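Local coordinates for Alpha/beta hydrolase fold protein (Nakamurella multipartita, PDB 4Y7D) that adopts the alpha/beta hydrolase fold and is probably a hydrolase, its substrate not established, at residues A[70-81]-A[215-226]. Sequence-based numbering, arbitrary orientation. Where two conformers were deposited one is given.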
loop_
_atom_site.group_PDB
_atom_site.type_symbol
_atom_site.label_atom_id
_atom_site.label_comp_id
_atom_site.label_asym_id
_atom_site.label_seq_id
_atom_site.Cartn_x
_atom_site.Cartn_y
_atom_site.Cartn_z
ATOM N N GLY A 70 -10.048 11.004 -2.837
ATOM C CA GLY A 70 -10.091 10.888 -4.270
ATOM C C GLY A 70 -10.313 9.496 -4.782
ATOM O O GLY A 70 -10.465 9.315 -5.995
ATOM N N TYR A 71 -10.307 8.492 -3.891
ATOM C CA TYR A 71 -10.575 7.149 -4.241
ATOM C C TYR A 71 -11.918 6.689 -3.692
ATOM O O TYR A 71 -12.246 6.869 -2.502
ATOM C CB TYR A 71 -9.502 6.247 -3.684
ATOM C CG TYR A 71 -8.155 6.503 -4.306
ATOM C CD1 TYR A 71 -7.842 5.961 -5.545
ATOM C CD2 TYR A 71 -7.166 7.289 -3.669
ATOM C CE1 TYR A 71 -6.604 6.137 -6.097
ATOM C CE2 TYR A 71 -5.903 7.491 -4.239
ATOM C CZ TYR A 71 -5.626 6.884 -5.446
ATOM O OH TYR A 71 -4.394 7.021 -6.030
ATOM N N PHE A 72 -12.688 6.078 -4.580
ATOM C CA PHE A 72 -14.034 5.626 -4.265
ATOM C C PHE A 72 -14.808 6.707 -3.520
ATOM O O PHE A 72 -14.944 7.795 -4.043
ATOM C CB PHE A 72 -14.004 4.290 -3.522
ATOM C CG PHE A 72 -13.519 3.123 -4.367
ATOM C CD1 PHE A 72 -13.870 3.016 -5.707
ATOM C CD2 PHE A 72 -12.787 2.083 -3.788
ATOM C CE1 PHE A 72 -13.417 1.952 -6.478
ATOM C CE2 PHE A 72 -12.378 0.986 -4.544
ATOM C CZ PHE A 72 -12.709 0.922 -5.892
ATOM N N GLY A 73 -15.312 6.413 -2.302
ATOM C CA GLY A 73 -16.200 7.373 -1.652
ATOM C C GLY A 73 -15.576 8.484 -0.822
ATOM O O GLY A 73 -16.321 9.345 -0.313
ATOM N N THR A 74 -14.258 8.479 -0.645
ATOM C CA THR A 74 -13.633 9.515 0.177
ATOM C C THR A 74 -13.417 10.742 -0.684
ATOM O O THR A 74 -12.662 10.675 -1.647
ATOM C CB THR A 74 -12.347 9.065 0.824
ATOM O OG1 THR A 74 -12.570 7.878 1.615
ATOM C CG2 THR A 74 -11.761 10.132 1.683
ATOM N N PRO A 75 -14.037 11.865 -0.337
ATOM C CA PRO A 75 -13.840 13.020 -1.186
ATOM C C PRO A 75 -12.424 13.554 -1.139
ATOM O O PRO A 75 -11.765 13.516 -0.126
ATOM C CB PRO A 75 -14.833 14.065 -0.651
ATOM C CG PRO A 75 -15.229 13.603 0.679
ATOM C CD PRO A 75 -14.878 12.156 0.827
ATOM N N LEU A 76 -11.949 14.076 -2.274
ATOM C CA LEU A 76 -10.629 14.680 -2.305
ATOM C C LEU A 76 -10.455 15.769 -1.249
ATOM O O LEU A 76 -9.373 15.889 -0.632
ATOM C CB LEU A 76 -10.354 15.216 -3.754
ATOM C CG LEU A 76 -8.930 15.657 -4.003
ATOM C CD1 LEU A 76 -7.901 14.572 -3.622
ATOM C CD2 LEU A 76 -8.764 16.083 -5.450
ATOM N N GLY A 77 -11.523 16.530 -1.003
ATOM C CA GLY A 77 -11.504 17.621 -0.058
ATOM C C GLY A 77 -11.204 17.223 1.385
ATOM O O GLY A 77 -10.850 18.070 2.208
ATOM N N SER A 78 -11.318 15.942 1.703
ATOM C CA SER A 78 -10.952 15.467 3.030
ATOM C C SER A 78 -9.426 15.462 3.269
ATOM O O SER A 78 -8.962 15.284 4.411
ATOM C CB SER A 78 -11.548 14.089 3.257
ATOM O OG SER A 78 -12.936 14.212 3.414
ATOM N N GLY A 79 -8.643 15.616 2.188
ATOM C CA GLY A 79 -7.207 15.778 2.340
ATOM C C GLY A 79 -6.462 15.609 1.024
ATOM O O GLY A 79 -6.335 14.503 0.509
ATOM N N VAL A 80 -5.984 16.725 0.477
ATOM C CA VAL A 80 -5.222 16.683 -0.752
ATOM C C VAL A 80 -3.750 16.331 -0.585
ATOM O O VAL A 80 -3.220 15.402 -1.245
ATOM C CB VAL A 80 -5.396 18.067 -1.458
ATOM C CG1 VAL A 80 -4.408 18.282 -2.572
ATOM C CG2 VAL A 80 -6.851 18.214 -1.918
ATOM N N THR A 81 -3.041 17.019 0.311
ATOM C CA THR A 81 -1.617 16.804 0.478
ATOM C C THR A 81 -1.336 15.582 1.361
ATOM O O THR A 81 -2.217 15.198 2.145
ATOM C CB THR A 81 -0.870 18.018 1.091
ATOM O OG1 THR A 81 -1.241 18.190 2.464
ATOM C CG2 THR A 81 -1.147 19.295 0.309
ATOM N N PRO A 215 -13.601 5.681 -10.683
ATOM C CA PRO A 215 -13.598 6.211 -9.290
ATOM C C PRO A 215 -12.259 6.244 -8.595
ATOM O O PRO A 215 -12.177 6.659 -7.436
ATOM C CB PRO A 215 -14.543 5.264 -8.557
ATOM C CG PRO A 215 -14.345 3.961 -9.275
ATOM C CD PRO A 215 -14.167 4.320 -10.736
ATOM N N ARG A 216 -11.219 5.784 -9.281
ATOM C CA ARG A 216 -9.877 5.943 -8.809
ATOM C C ARG A 216 -9.134 7.111 -9.463
ATOM O O ARG A 216 -8.032 7.418 -9.060
ATOM C CB ARG A 216 -9.100 4.651 -8.961
ATOM C CG ARG A 216 -9.693 3.429 -8.252
ATOM C CD ARG A 216 -8.771 2.244 -8.367
ATOM N NE ARG A 216 -9.444 0.939 -8.530
ATOM C CZ ARG A 216 -9.567 0.032 -7.572
ATOM N NH1 ARG A 216 -10.159 -1.107 -7.819
ATOM N NH2 ARG A 216 -9.128 0.279 -6.354
ATOM N N LYS A 217 -9.729 7.783 -10.437
ATOM C CA LYS A 217 -9.009 8.809 -11.163
ATOM C C LYS A 217 -8.606 10.068 -10.360
ATOM O O LYS A 217 -7.456 10.535 -10.437
ATOM C CB LYS A 217 -9.794 9.215 -12.405
ATOM C CG LYS A 217 -9.099 10.252 -13.224
ATOM C CD LYS A 217 -9.813 10.491 -14.540
ATOM C CE LYS A 217 -9.520 11.890 -15.095
ATOM N NZ LYS A 217 -8.084 12.163 -15.377
ATOM N N ALA A 218 -9.540 10.605 -9.569
ATOM C CA ALA A 218 -9.264 11.838 -8.821
ATOM C C ALA A 218 -8.095 11.688 -7.894
ATOM O O ALA A 218 -7.214 12.552 -7.819
ATOM C CB ALA A 218 -10.497 12.317 -8.059
ATOM N N GLY A 219 -8.096 10.572 -7.172
ATOM C CA GLY A 219 -7.073 10.320 -6.179
ATOM C C GLY A 219 -5.739 9.993 -6.818
ATOM O O GLY A 219 -4.685 10.384 -6.309
ATOM N N PHE A 220 -5.790 9.286 -7.945
ATOM C CA PHE A 220 -4.558 8.925 -8.647
ATOM C C PHE A 220 -3.872 10.174 -9.204
ATOM O O PHE A 220 -2.680 10.374 -8.996
ATOM C CB PHE A 220 -4.846 7.941 -9.770
ATOM C CG PHE A 220 -3.614 7.607 -10.577
ATOM C CD1 PHE A 220 -2.634 6.827 -10.020
ATOM C CD2 PHE A 220 -3.412 8.175 -11.832
ATOM C CE1 PHE A 220 -1.463 6.545 -10.709
ATOM C CE2 PHE A 220 -2.245 7.890 -12.567
ATOM C CZ PHE A 220 -1.281 7.057 -12.000
ATOM N N ASP A 221 -4.629 11.027 -9.900
ATOM C CA ASP A 221 -4.080 12.280 -10.454
ATOM C C ASP A 221 -3.546 13.192 -9.331
ATOM O O ASP A 221 -2.470 13.781 -9.418
ATOM C CB ASP A 221 -5.187 13.026 -11.204
ATOM C CG ASP A 221 -5.522 12.385 -12.542
ATOM O OD1 ASP A 221 -4.757 11.511 -12.994
ATOM O OD2 ASP A 221 -6.522 12.789 -13.160
ATOM N N ASN A 222 -4.289 13.243 -8.227
ATOM C CA ASN A 222 -3.844 14.002 -7.071
ATOM C C ASN A 222 -2.510 13.459 -6.502
ATOM O O ASN A 222 -1.575 14.206 -6.202
ATOM C CB ASN A 222 -4.899 13.962 -5.965
ATOM C CG ASN A 222 -4.461 14.769 -4.772
ATOM O OD1 ASN A 222 -4.207 15.951 -4.917
ATOM N ND2 ASN A 222 -4.329 14.162 -3.629
ATOM N N ASP A 223 -2.422 12.151 -6.372
ATOM C CA ASP A 223 -1.190 11.521 -5.841
ATOM C C ASP A 223 -0.006 11.828 -6.785
ATOM O O ASP A 223 1.098 12.188 -6.353
ATOM C CB ASP A 223 -1.327 10.009 -5.717
ATOM C CG ASP A 223 -2.214 9.539 -4.601
ATOM O OD1 ASP A 223 -2.594 10.325 -3.700
ATOM O OD2 ASP A 223 -2.543 8.312 -4.628
HETATM N N MSE A 224 -0.236 11.707 -8.075
HETATM C CA MSE A 224 0.881 11.950 -9.025
HETATM C C MSE A 224 1.329 13.388 -8.921
HETATM O O MSE A 224 2.528 13.708 -8.979
HETATM C CB MSE A 224 0.490 11.562 -10.468
HETATM C CG MSE A 224 0.224 10.056 -10.559
HETATM SE SE MSE A 224 1.662 8.763 -10.092
HETATM C CE MSE A 224 1.215 8.264 -8.261
ATOM N N ASP A 225 0.391 14.309 -8.789
ATOM C CA ASP A 225 0.741 15.693 -8.668
ATOM C C ASP A 225 1.463 15.993 -7.337
ATOM O O ASP A 225 2.502 16.690 -7.307
ATOM C CB ASP A 225 -0.500 16.564 -8.797
ATOM C CG ASP A 225 -0.214 17.981 -8.501
ATOM O OD1 ASP A 225 0.698 18.528 -9.104
ATOM O OD2 ASP A 225 -0.901 18.581 -7.671
ATOM N N GLN A 226 0.953 15.428 -6.242
ATOM C CA GLN A 226 1.529 15.707 -4.948
ATOM C C GLN A 226 2.896 15.071 -4.789
ATOM O O GLN A 226 3.785 15.669 -4.201
ATOM C CB GLN A 226 0.606 15.184 -3.836
ATOM C CG GLN A 226 -0.665 16.018 -3.646
ATOM C CD GLN A 226 -0.330 17.426 -3.251
ATOM O OE1 GLN A 226 0.495 17.634 -2.391
ATOM N NE2 GLN A 226 -0.905 18.383 -3.899
HETATM O O HOH W 1 -12.975 9.383 -7.078
HETATM O O HOH W 2 -15.289 8.064 -6.844
HETATM O O HOH W 3 -1.521 12.480 -2.152
#
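Y71 OH donates a 2.7 Å hydrogen bond to D223 OD2, meeting it from above the carboxylate plane, 48° out of it, while the carboxylate oxygen lies at the edge of the phenol ring. The same oxygen takes a salt bridge from R68, which probably offsets much of its negative charge, and a hydrogen bond from S42. One residue earlier in the helix, N222 ND2 reaches V80 O at 2.9 Å in a nearly straight bond (171°), on a carbonyl lone pair and within its own amide plane; CG anti to the backbone N (chi1 -179°) carries the amide across. Backbone bonds join the loop to 215-219: F72 N to P215 O at 3.0 Å, and a weak one from G219 N to G70 O. Lacking a side chain, G219 brings its CA over a face of the Y71 ring, 3.8 Å from the centroid, a CH-pi contact. In the conformer given, F72 CE1 meets P215 CG and F72 CZ lies over the R216 guanidinium, which is salt-bridged to D47. L76 CD1 packs on N222, and V80 CG1 on Q226. Thus the loop from strand 62-66 of the fold's central mixed sheet to helix 82-95 packs against helix 217-227, with N222 touching Q85 and Q226 touching P82.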